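Local coordinates for 3-oxoacyl-[acyl-carrier-protein] synthase 3 (Micrococcus luteus NCTC 2665, PDB 4EWP) that probably starts fatty acid synthesis by condensing a coenzyme A-bound acyl primer with malonyl-acyl carrier protein, with release of carbon dioxide, at the interface of chains A and B. Coordinates in Å, arbitrary orientation; residue numbers count along the deposited sequence, not the author numbering. Chains: chain A/B, 3-oxoacyl-[acyl-carrier-protein] synthase 3.

Contacts 1 and 2 lie about 39 Å apart in the homodimer and share no residue, but both use the hairpin of strands 330-337 and 341-348. Contact 1 meets the turn of this hairpin in chain A, while contact 2 meets its strands in chain B. Contact 1 lies beside the active site, its centre about 7 Å from A:Cys123, whereas the second is about 20 Å from B:Cys123 and is more likely to serve dimer cohesion. Two-fold symmetry supplies a twin of each, so both subunits lend a loop to the neighbouring active-site region and an N-terminal arm to the neighbouring body.

Contact 1: the interface of chains A and B. Residues chain A 92, 122, 200-201, 236, 338-339; chain B 98-99.
A cis peptide bond joins B:Thr98 to B:Pro99 just before helix 101-108 and places both side chains against chain A. In this FabH enzyme of the thiolase superfamily the loop reaches the neighbour's active site: A:Ala122 directly precedes the catalytic A:Cys123 and has a backbone phi of 51°. By analogy with other FabH enzymes, the threonine probably borders the acyl-primer pocket of the opposite subunit.

B:Thr98 divides its contacts between its two branches. With OG1 roughly anti to the backbone N (chi1 -156°), the hydroxyl is directed at methyl groups: OG1 lies 3.7 Å from A:Val92 CG1 and 3.9 Å from A:Ala122 CB. A:Val92 also packs against the branch point, its CG1 3.9 Å from B:Thr98 CB. The other branch carries the methyl toward A:Leu236, where B:Thr98 CG2 touches CD1 at 3.6 Å. These two side chains cross at about a right angle, and the leucine presents one methyl to the contact rather than its whole fork; its chi1 of -135° brings CD1 to the threonine methyl.

The ring of B:Pro99 fits into the corner formed by strand 200-202 and the turn at 338-339. Its CB rests on the glycine backbone, 3.5 Å from A:Gly339 N, and the neighbouring A:Ala338 CB packs 3.8 Å from B:Pro99 CG. From the strand side A:Ile200 approaches with its backbone rather than its side chain, its carbonyl O 3.5 Å from B:Pro99 CG. The ring's CD faces the backbone of A:Ser201 at longer range.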
# COMPACT_ATOMS: atom_id res chain seq x y z
N VAL A 92 -2.63 -7.83 2.82
CA VAL A 92 -2.95 -7.23 4.12
C VAL A 92 -2.51 -8.12 5.26
O VAL A 92 -2.89 -7.87 6.41
CB VAL A 92 -4.47 -6.97 4.28
CG1 VAL A 92 -4.96 -5.98 3.24
CG2 VAL A 92 -5.27 -8.29 4.21
N ALA A 122 -7.40 -4.84 0.02
CA ALA A 122 -8.15 -6.04 0.34
C ALA A 122 -8.23 -6.98 -0.86
O ALA A 122 -7.25 -7.14 -1.61
CB ALA A 122 -9.56 -5.66 0.82
N ILE A 200 -16.78 -5.46 6.05
CA ILE A 200 -15.77 -6.50 6.19
C ILE A 200 -14.63 -5.81 6.93
O ILE A 200 -14.11 -4.80 6.45
CB ILE A 200 -15.26 -6.97 4.82
CG1 ILE A 200 -16.41 -7.42 3.92
CG2 ILE A 200 -14.23 -8.08 4.95
CD1 ILE A 200 -15.96 -7.68 2.47
N SER A 201 -14.24 -6.32 8.09
CA SER A 201 -13.28 -5.62 8.92
C SER A 201 -12.70 -6.54 9.98
O SER A 201 -13.13 -7.69 10.09
CB SER A 201 -13.96 -4.43 9.61
OG SER A 201 -14.97 -4.87 10.50
N LEU A 236 -10.42 -11.35 11.17
CA LEU A 236 -11.34 -10.91 10.13
C LEU A 236 -12.78 -11.30 10.45
O LEU A 236 -13.05 -12.35 11.04
CB LEU A 236 -10.89 -11.51 8.80
CG LEU A 236 -10.83 -10.68 7.52
CD1 LEU A 236 -10.34 -9.29 7.78
CD2 LEU A 236 -9.92 -11.38 6.51
N ALA A 338 -13.00 -5.64 1.45
CA ALA A 338 -13.07 -4.71 2.59
C ALA A 338 -12.70 -3.27 2.20
O ALA A 338 -11.72 -3.03 1.49
CB ALA A 338 -12.19 -5.20 3.73
N GLY A 339 -13.48 -2.30 2.68
CA GLY A 339 -13.22 -0.92 2.32
C GLY A 339 -14.44 -0.03 2.44
O GLY A 339 -14.47 0.90 3.26
N THR B 98 -6.65 -4.32 7.65
CA THR B 98 -7.61 -4.07 6.59
C THR B 98 -8.90 -3.65 7.28
O THR B 98 -9.09 -3.98 8.45
CB THR B 98 -7.83 -5.37 5.77
OG1 THR B 98 -8.30 -5.04 4.45
CG2 THR B 98 -8.83 -6.28 6.45
N PRO B 99 -9.76 -2.88 6.60
CA PRO B 99 -9.52 -2.21 5.32
C PRO B 99 -8.56 -1.03 5.50
O PRO B 99 -8.03 -0.79 6.58
CB PRO B 99 -10.90 -1.66 4.94
CG PRO B 99 -11.87 -2.13 6.02
CD PRO B 99 -11.06 -2.51 7.19

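Contact 2: the interface of chains A and B. Residues chain A 3, 5; chain B 183-184, 264, 330, 346, 348.
The N-terminal arm of chain A, an extended segment, lies across the body of chain B and inserts A:Leu5 beside the hairpin of strands 330-337 and 341-348. In this FabH homodimer, which is two-fold symmetric, each subunit lays its arm on the other, and the hairpin is part of the thiolase-like C-terminal half.

The two methyls of A:Leu5 meet different surroundings. With chi1 at -60°, CG points away from the carbonyl carbon, and the fork reaches the hairpin. CD1 points at backbone, 3.5 Å from B:Gly184 C and also beside the carbonyl of B:Pro183. CD2 meets a cluster of methyls, B:Leu330 CD2 at 3.8 Å, with B:Val264 CG2 and B:Val346 CG1 spread around it. The two leucine side chains pass in opposite directions, the other methyl of B:Leu330 lying slightly farther from A:Leu5 CD2. B:Pro183 CB meets the backbone carbonyl O of A:Leu5 at 3.7 Å and also faces the leucine CB. With the fork cut back to an alanine here, the methyls of B:Leu330, B:Val264 and B:Val346 would probably lose their partner and the arm its anchor.

Farther out, A:Val3 turns CG1 toward B:Val264 CG2, but this residue is poorly ordered and its packing is probably loose.

Polar groups at the rim meet through water 1. The water is 2.7 Å from A:Leu5 N in a nearly straight hydrogen bond (167° at H), and 2.9 Å from B:Pro183 O, so it couples backbone to backbone across the subunits. B:Arg348 adds a weak, strongly bent interaction to the same water. The water, B:Pro183 O and, from the other chain, A:Val3 O lie at the in-plane edge of the guanidinium; A:Val3 O is 3.8 Å from B:Arg348 NH2, too far to count as a bond. B:Leu330 CD2 lies 3.6 Å above the guanidinium plane of B:Arg348, displaced toward the rim.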
# COMPACT_ATOMS: atom_id res chain seq x y z
N VAL A 3 12.83 27.17 -17.32
CA VAL A 3 13.25 25.81 -17.64
C VAL A 3 12.07 24.86 -17.79
O VAL A 3 11.19 24.79 -16.93
CB VAL A 3 14.19 25.24 -16.56
CG1 VAL A 3 14.64 23.84 -16.94
CG2 VAL A 3 15.38 26.16 -16.38
N LEU A 5 10.70 21.09 -17.78
CA LEU A 5 11.08 19.81 -17.20
C LEU A 5 11.00 18.75 -18.28
O LEU A 5 10.10 18.77 -19.10
CB LEU A 5 10.12 19.43 -16.06
CG LEU A 5 9.99 20.34 -14.83
CD1 LEU A 5 8.91 19.81 -13.87
CD2 LEU A 5 11.32 20.52 -14.11
N PRO B 183 4.61 20.39 -18.23
CA PRO B 183 5.22 19.44 -17.29
C PRO B 183 5.51 20.08 -15.93
O PRO B 183 6.25 21.05 -15.87
CB PRO B 183 6.55 19.08 -17.97
CG PRO B 183 6.34 19.42 -19.42
CD PRO B 183 5.43 20.61 -19.43
N GLY B 184 4.94 19.54 -14.86
CA GLY B 184 5.15 20.09 -13.53
C GLY B 184 5.75 19.08 -12.57
O GLY B 184 6.07 19.40 -11.44
N VAL B 264 17.54 19.67 -15.24
CA VAL B 264 17.55 20.83 -14.35
C VAL B 264 18.89 20.95 -13.61
O VAL B 264 19.51 19.94 -13.25
CB VAL B 264 16.36 20.71 -13.33
CG1 VAL B 264 16.72 21.31 -11.99
CG2 VAL B 264 15.10 21.33 -13.90
N LEU B 330 10.86 25.72 -8.97
CA LEU B 330 11.18 24.28 -8.97
C LEU B 330 11.73 23.81 -7.63
O LEU B 330 12.59 24.47 -7.04
CB LEU B 330 12.17 23.94 -10.09
CG LEU B 330 11.68 24.29 -11.49
CD1 LEU B 330 12.77 24.07 -12.50
CD2 LEU B 330 10.45 23.45 -11.84
N VAL B 346 11.76 16.31 -9.24
CA VAL B 346 11.74 17.76 -9.28
C VAL B 346 10.31 18.19 -9.57
O VAL B 346 9.69 17.72 -10.52
CB VAL B 346 12.65 18.31 -10.37
CG1 VAL B 346 12.51 19.84 -10.43
CG2 VAL B 346 14.08 17.91 -10.10
N ARG B 348 7.23 21.44 -9.55
CA ARG B 348 6.99 22.87 -9.60
C ARG B 348 6.07 23.22 -8.43
O ARG B 348 4.97 22.67 -8.33
CB ARG B 348 6.35 23.27 -10.94
CG ARG B 348 6.09 24.76 -11.04
CD ARG B 348 5.54 25.17 -12.41
NE ARG B 348 6.26 24.51 -13.50
CZ ARG B 348 7.45 24.90 -13.96
NH1 ARG B 348 8.06 25.95 -13.43
NH2 ARG B 348 8.02 24.24 -14.96
O HOH W 1 8.43 22.50 -17.20